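PDB 3A2Q: 6-aminohexanoate-cyclic-dimer hydrolase from Arthrobacter sp., which hydrolyses the cyclic dimer of 6-aminohexanoate, a nylon-6 by-product, to the linear dimer and belongs to the amidase family. Local coordinates for residues A[268-273]-A[417-422]; A[308-313]-A[408-413]. The protein carries 1 engineered substitution. All blocks are in the same frame, centred on the assembly; numbering follows the deposited sequence.

Contact 1 (A[268-273]-A[417-422])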
loop_
_atom_site.group_PDB
_atom_site.type_symbol
_atom_site.label_atom_id
_atom_site.label_comp_id
_atom_site.label_asym_id
_atom_site.label_seq_id
_atom_site.Cartn_x
_atom_site.Cartn_y
_atom_site.Cartn_z
ATOM N N VAL A 268 -11.742 -0.994 20.086
ATOM C CA VAL A 268 -12.795 0.009 19.977
ATOM C C VAL A 268 -14.118 -0.611 20.434
ATOM O O VAL A 268 -14.981 0.074 20.990
ATOM C CB VAL A 268 -12.901 0.545 18.523
ATOM C CG1 VAL A 268 -13.982 1.619 18.427
ATOM C CG2 VAL A 268 -11.560 1.147 18.104
ATOM N N GLY A 269 -14.255 -1.917 20.219
ATOM C CA GLY A 269 -15.453 -2.623 20.642
ATOM C C GLY A 269 -16.691 -2.426 19.790
ATOM O O GLY A 269 -17.796 -2.790 20.215
ATOM N N ASP A 270 -16.520 -1.872 18.588
ATOM C CA ASP A 270 -17.652 -1.637 17.703
ATOM C C ASP A 270 -17.915 -2.743 16.677
ATOM O O ASP A 270 -18.818 -2.638 15.848
ATOM C CB ASP A 270 -17.525 -0.258 17.030
ATOM C CG ASP A 270 -16.266 -0.103 16.191
ATOM O OD1 ASP A 270 -15.245 -0.779 16.453
ATOM O OD2 ASP A 270 -16.305 0.735 15.268
ATOM N N PHE A 271 -17.115 -3.803 16.745
ATOM C CA PHE A 271 -17.273 -4.981 15.898
ATOM C C PHE A 271 -16.297 -6.031 16.411
ATOM O O PHE A 271 -15.303 -5.692 17.046
ATOM C CB PHE A 271 -17.041 -4.670 14.405
ATOM C CG PHE A 271 -15.651 -4.205 14.073
ATOM C CD1 PHE A 271 -14.577 -5.091 14.099
ATOM C CD2 PHE A 271 -15.419 -2.874 13.740
ATOM C CE1 PHE A 271 -13.287 -4.655 13.803
ATOM C CE2 PHE A 271 -14.139 -2.428 13.442
ATOM C CZ PHE A 271 -13.068 -3.321 13.475
ATOM N N ALA A 272 -16.589 -7.302 16.159
ATOM C CA ALA A 272 -15.725 -8.371 16.639
ATOM C C ALA A 272 -14.612 -8.702 15.658
ATOM O O ALA A 272 -14.851 -8.890 14.464
ATOM C CB ALA A 272 -16.556 -9.623 16.929
ATOM N N LEU A 273 -13.389 -8.767 16.163
ATOM C CA LEU A 273 -12.267 -9.105 15.310
ATOM C C LEU A 273 -12.457 -10.552 14.853
ATOM O O LEU A 273 -12.732 -11.438 15.668
ATOM C CB LEU A 273 -10.949 -8.977 16.082
ATOM C CG LEU A 273 -9.690 -9.460 15.354
ATOM C CD1 LEU A 273 -9.451 -8.601 14.118
ATOM C CD2 LEU A 273 -8.498 -9.385 16.297
ATOM N N GLY A 417 -18.862 -2.567 6.345
ATOM C CA GLY A 417 -18.010 -3.516 5.649
ATOM C C GLY A 417 -16.629 -3.039 5.246
ATOM O O GLY A 417 -15.690 -3.830 5.227
ATOM N N SER A 418 -16.504 -1.760 4.903
ATOM C CA SER A 418 -15.212 -1.207 4.519
ATOM C C SER A 418 -14.424 -0.836 5.766
ATOM O O SER A 418 -13.204 -0.985 5.805
ATOM C CB SER A 418 -15.388 0.041 3.640
ATOM O OG SER A 418 -15.887 -0.288 2.355
ATOM N N LEU A 419 -15.120 -0.348 6.791
ATOM C CA LEU A 419 -14.449 0.037 8.024
ATOM C C LEU A 419 -13.580 -1.098 8.563
ATOM O O LEU A 419 -12.444 -0.870 8.978
ATOM C CB LEU A 419 -15.473 0.459 9.085
ATOM C CG LEU A 419 -14.927 0.803 10.478
ATOM C CD1 LEU A 419 -13.898 1.915 10.376
ATOM C CD2 LEU A 419 -16.071 1.214 11.400
ATOM N N GLN A 420 -14.096 -2.326 8.536
ATOM C CA GLN A 420 -13.333 -3.458 9.056
ATOM C C GLN A 420 -12.061 -3.783 8.276
ATOM O O GLN A 420 -11.175 -4.463 8.790
ATOM C CB GLN A 420 -14.210 -4.706 9.160
ATOM C CG GLN A 420 -15.219 -4.633 10.293
ATOM C CD GLN A 420 -15.703 -6.010 10.734
ATOM O OE1 GLN A 420 -16.875 -6.355 10.572
ATOM N NE2 GLN A 420 -14.794 -6.804 11.300
ATOM N N MET A 421 -11.965 -3.303 7.043
ATOM C CA MET A 421 -10.772 -3.546 6.246
ATOM C C MET A 421 -9.631 -2.629 6.699
ATOM O O MET A 421 -8.467 -3.025 6.689
ATOM C CB MET A 421 -11.045 -3.273 4.767
ATOM C CG MET A 421 -12.103 -4.150 4.123
ATOM S SD MET A 421 -11.643 -5.875 4.103
ATOM C CE MET A 421 -10.429 -5.883 2.778
ATOM N N LEU A 422 -9.970 -1.407 7.104
ATOM C CA LEU A 422 -8.951 -0.429 7.490
ATOM C C LEU A 422 -8.854 0.001 8.956
ATOM O O LEU A 422 -8.006 0.828 9.295
ATOM C CB LEU A 422 -9.104 0.821 6.607
ATOM C CG LEU A 422 -10.483 1.498 6.550
ATOM C CD1 LEU A 422 -10.794 2.170 7.879
ATOM C CD2 LEU A 422 -10.508 2.542 5.430
HETATM O O HOH W 1 -15.260 -9.757 11.420
#
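Gln420 stacks over one face of the Phe271 ring, and the two side chains pass in opposite senses. Its CB leaves the helix with CG anti to the carbonyl carbon (chi1 -72°), and CG then stands over the middle of the ring, 3.7 Å from its centroid and only 5° off the normal, a CH-pi contact. The next atom, CD, passes over the CG-CD1 side of the ring, 3.7 Å from Phe271 CD1. At the tip the amide is stacked on the ring with the planes 24° apart: OE1 falls 4.2 Å from Phe271 CB, while NE2 comes to 3.3 Å from Phe271 CD1. A water accepts from Gln420 NE2 (3.0 Å) and donates to Ala272 O (3.2 Å), tying the amide to the loop backbone. Beside the ring, Asp270 and Leu419 meet tip to tip, with OD2 3.9 Å from Leu419 CD2; the same carboxylate forms a salt bridge with Arg306. This surface contact sets the loop between strand 259-262 and helix 275-290 against helix 416-422, whose other flank packs through Met421 and Leu422 on helix 176-182.

Contact 2 (A[308-313]-A[408-413]); sequences FLKDYS and EGRQSA
The backbones come closest where Ser313, on helix 308-331, faces Gln411 in the loop leading to helix 416-422, their CA atoms 6.1 Å apart. In this amidase-family fold the loop carries Gln411 into the pocket where 6-aminohexanoic acid is bound. Arg410 makes the broadest contact, its chain running back over the helix from Ser313 to Leu309 and Lys310. With CG anti to the backbone N (chi1 179°), its CG passes 3.6 Å from Ser313 OG; the chain then bends at chi3 (-63°), and one guanidinium face lies over the backbone at Leu309 C and Lys310 N. NH2 presses against the aliphatic root of Lys310, 3.2 Å from CB, and NH1 lies 4.1 Å from Leu309 CD2. The side chains of Leu309 and Lys310 each cross that of the arginine at about a right angle. The lysine chain runs on past the guanidinium, NZ ending 6.3 Å from Arg410 NH2, a separation that probably eases the repulsion between like charges. An alanine in place of Arg410 would probably open a gap over the backbone of Leu309 and Lys310 and leave Ser313 OG without its CG neighbour. Gln411 turns its amide toward the pocket: OE1 accepts from Asn125 ND2, NE2 has a weak bond to Asp317, and the side chain touches the bound ligand. Ser313 joins helix to loop by two routes. Its OG receives a weak hydrogen bond from Gln411 N (3.3 Å, 158° at the hydrogen) and donates to a water at 2.7 Å, which in turn donates to Gly409 O.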
loop_
_atom_site.group_PDB
_atom_site.type_symbol
_atom_site.label_atom_id
_atom_site.label_comp_id
_atom_site.label_asym_id
_atom_site.label_seq_id
_atom_site.Cartn_x
_atom_site.Cartn_y
_atom_site.Cartn_z
ATOM N N PHE A 308 -10.999 10.202 15.983
ATOM C CA PHE A 308 -10.239 10.943 14.986
ATOM C C PHE A 308 -10.711 10.708 13.556
ATOM O O PHE A 308 -10.535 11.571 12.691
ATOM C CB PHE A 308 -8.759 10.556 15.084
ATOM C CG PHE A 308 -8.461 9.166 14.579
ATOM C CD1 PHE A 308 -8.245 8.937 13.224
ATOM C CD2 PHE A 308 -8.420 8.088 15.455
ATOM C CE1 PHE A 308 -7.993 7.649 12.745
ATOM C CE2 PHE A 308 -8.168 6.797 14.990
ATOM C CZ PHE A 308 -7.954 6.577 13.632
ATOM N N LEU A 309 -11.297 9.541 13.297
ATOM C CA LEU A 309 -11.734 9.226 11.946
ATOM C C LEU A 309 -12.732 10.240 11.400
ATOM O O LEU A 309 -12.787 10.472 10.190
ATOM C CB LEU A 309 -12.327 7.813 11.880
ATOM C CG LEU A 309 -12.345 7.187 10.478
ATOM C CD1 LEU A 309 -10.926 7.134 9.912
ATOM C CD2 LEU A 309 -12.930 5.791 10.545
ATOM N N LYS A 310 -13.516 10.847 12.285
ATOM C CA LYS A 310 -14.492 11.843 11.848
ATOM C C LYS A 310 -13.740 13.041 11.274
ATOM O O LYS A 310 -14.082 13.557 10.206
ATOM C CB LYS A 310 -15.366 12.293 13.020
ATOM C CG LYS A 310 -16.468 13.254 12.620
ATOM C CD LYS A 310 -17.220 13.773 13.832
ATOM C CE LYS A 310 -18.305 14.759 13.421
ATOM N NZ LYS A 310 -17.745 15.917 12.678
ATOM N N ASP A 311 -12.705 13.466 11.993
ATOM C CA ASP A 311 -11.873 14.592 11.582
ATOM C C ASP A 311 -11.111 14.253 10.309
ATOM O O ASP A 311 -10.942 15.093 9.435
ATOM C CB ASP A 311 -10.871 14.941 12.682
ATOM C CG ASP A 311 -11.542 15.335 13.977
ATOM O OD1 ASP A 311 -12.253 16.364 13.993
ATOM O OD2 ASP A 311 -11.362 14.613 14.979
ATOM N N TYR A 312 -10.647 13.012 10.213
ATOM C CA TYR A 312 -9.911 12.570 9.044
ATOM C C TYR A 312 -10.819 12.598 7.812
ATOM O O TYR A 312 -10.400 12.986 6.720
ATOM C CB TYR A 312 -9.377 11.156 9.286
ATOM C CG TYR A 312 -8.453 10.644 8.209
ATOM C CD1 TYR A 312 -7.347 11.390 7.797
ATOM C CD2 TYR A 312 -8.670 9.405 7.613
ATOM C CE1 TYR A 312 -6.482 10.910 6.815
ATOM C CE2 TYR A 312 -7.811 8.916 6.635
ATOM C CZ TYR A 312 -6.722 9.671 6.240
ATOM O OH TYR A 312 -5.887 9.191 5.261
ATOM N N SER A 313 -12.068 12.186 7.999
ATOM C CA SER A 313 -13.040 12.156 6.911
ATOM C C SER A 313 -13.254 13.551 6.329
ATOM O O SER A 313 -13.359 13.714 5.115
ATOM C CB SER A 313 -14.379 11.602 7.418
ATOM O OG SER A 313 -15.275 11.384 6.339
ATOM N N GLU A 408 -24.994 9.129 4.773
ATOM C CA GLU A 408 -24.983 10.491 5.305
ATOM C C GLU A 408 -23.792 10.940 6.159
ATOM O O GLU A 408 -23.564 10.432 7.264
ATOM C CB GLU A 408 -26.274 10.749 6.093
ATOM C CG GLU A 408 -27.554 10.484 5.311
ATOM C CD GLU A 408 -28.818 10.668 6.153
ATOM O OE1 GLU A 408 -29.900 10.196 5.731
ATOM O OE2 GLU A 408 -28.731 11.297 7.231
ATOM N N GLY A 409 -23.038 11.901 5.617
ATOM C CA GLY A 409 -21.898 12.502 6.304
ATOM C C GLY A 409 -20.476 11.976 6.204
ATOM O O GLY A 409 -19.525 12.760 6.150
ATOM N N ARG A 410 -20.309 10.662 6.169
ATOM C CA ARG A 410 -18.957 10.124 6.134
ATOM C C ARG A 410 -18.541 9.291 4.924
ATOM O O ARG A 410 -19.371 8.775 4.182
ATOM C CB ARG A 410 -18.706 9.335 7.425
ATOM C CG ARG A 410 -17.336 8.674 7.551
ATOM C CD ARG A 410 -17.147 8.037 8.920
ATOM N NE ARG A 410 -17.182 9.015 9.997
ATOM C CZ ARG A 410 -16.900 8.730 11.262
ATOM N NH1 ARG A 410 -16.561 7.497 11.600
ATOM N NH2 ARG A 410 -16.960 9.675 12.188
ATOM N N GLN A 411 -17.225 9.186 4.752
ATOM C CA GLN A 411 -16.585 8.438 3.670
ATOM C C GLN A 411 -17.189 7.034 3.563
ATOM O O GLN A 411 -17.444 6.382 4.577
ATOM C CB GLN A 411 -15.083 8.320 3.956
ATOM C CG GLN A 411 -14.187 8.306 2.733
ATOM C CD GLN A 411 -14.097 9.660 2.060
ATOM O OE1 GLN A 411 -13.414 9.821 1.048
ATOM N NE2 GLN A 411 -14.787 10.646 2.621
ATOM N N SER A 412 -17.414 6.568 2.338
ATOM C CA SER A 412 -17.990 5.240 2.132
ATOM C C SER A 412 -17.034 4.158 2.636
ATOM O O SER A 412 -17.467 3.099 3.086
ATOM C CB SER A 412 -18.317 5.015 0.646
ATOM O OG SER A 412 -17.177 5.202 -0.174
ATOM N N ALA A 413 -15.736 4.441 2.581
ATOM C CA ALA A 413 -14.729 3.489 3.033
ATOM C C ALA A 413 -14.658 3.415 4.555
ATOM O O ALA A 413 -14.036 2.511 5.109
ATOM C CB ALA A 413 -13.363 3.864 2.465
HETATM O O HOH W 2 -16.805 13.644 6.069
#

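How the contacts relate
From the N terminus, the chain first reaches 268-273, in the loop after strand 259-262, and then 308-313 on helix 308-331. Some 95 residues later, 408-413 returns to that helix and closes contact 2; shortly afterwards 417-422 meets the earlier loop and closes contact 1. The smaller loop thus lies wholly within the larger one, and the two do not cross. Their centres are 14 Å apart, and they touch directly: Ser418 CB lies 3.2 Å from Ala413 O, and Leu419 CD1 packs on Leu309 CD2. Together they hold helix 416-422 and the pocket-lining loop before it against the 268-273 loop and helix 308-331.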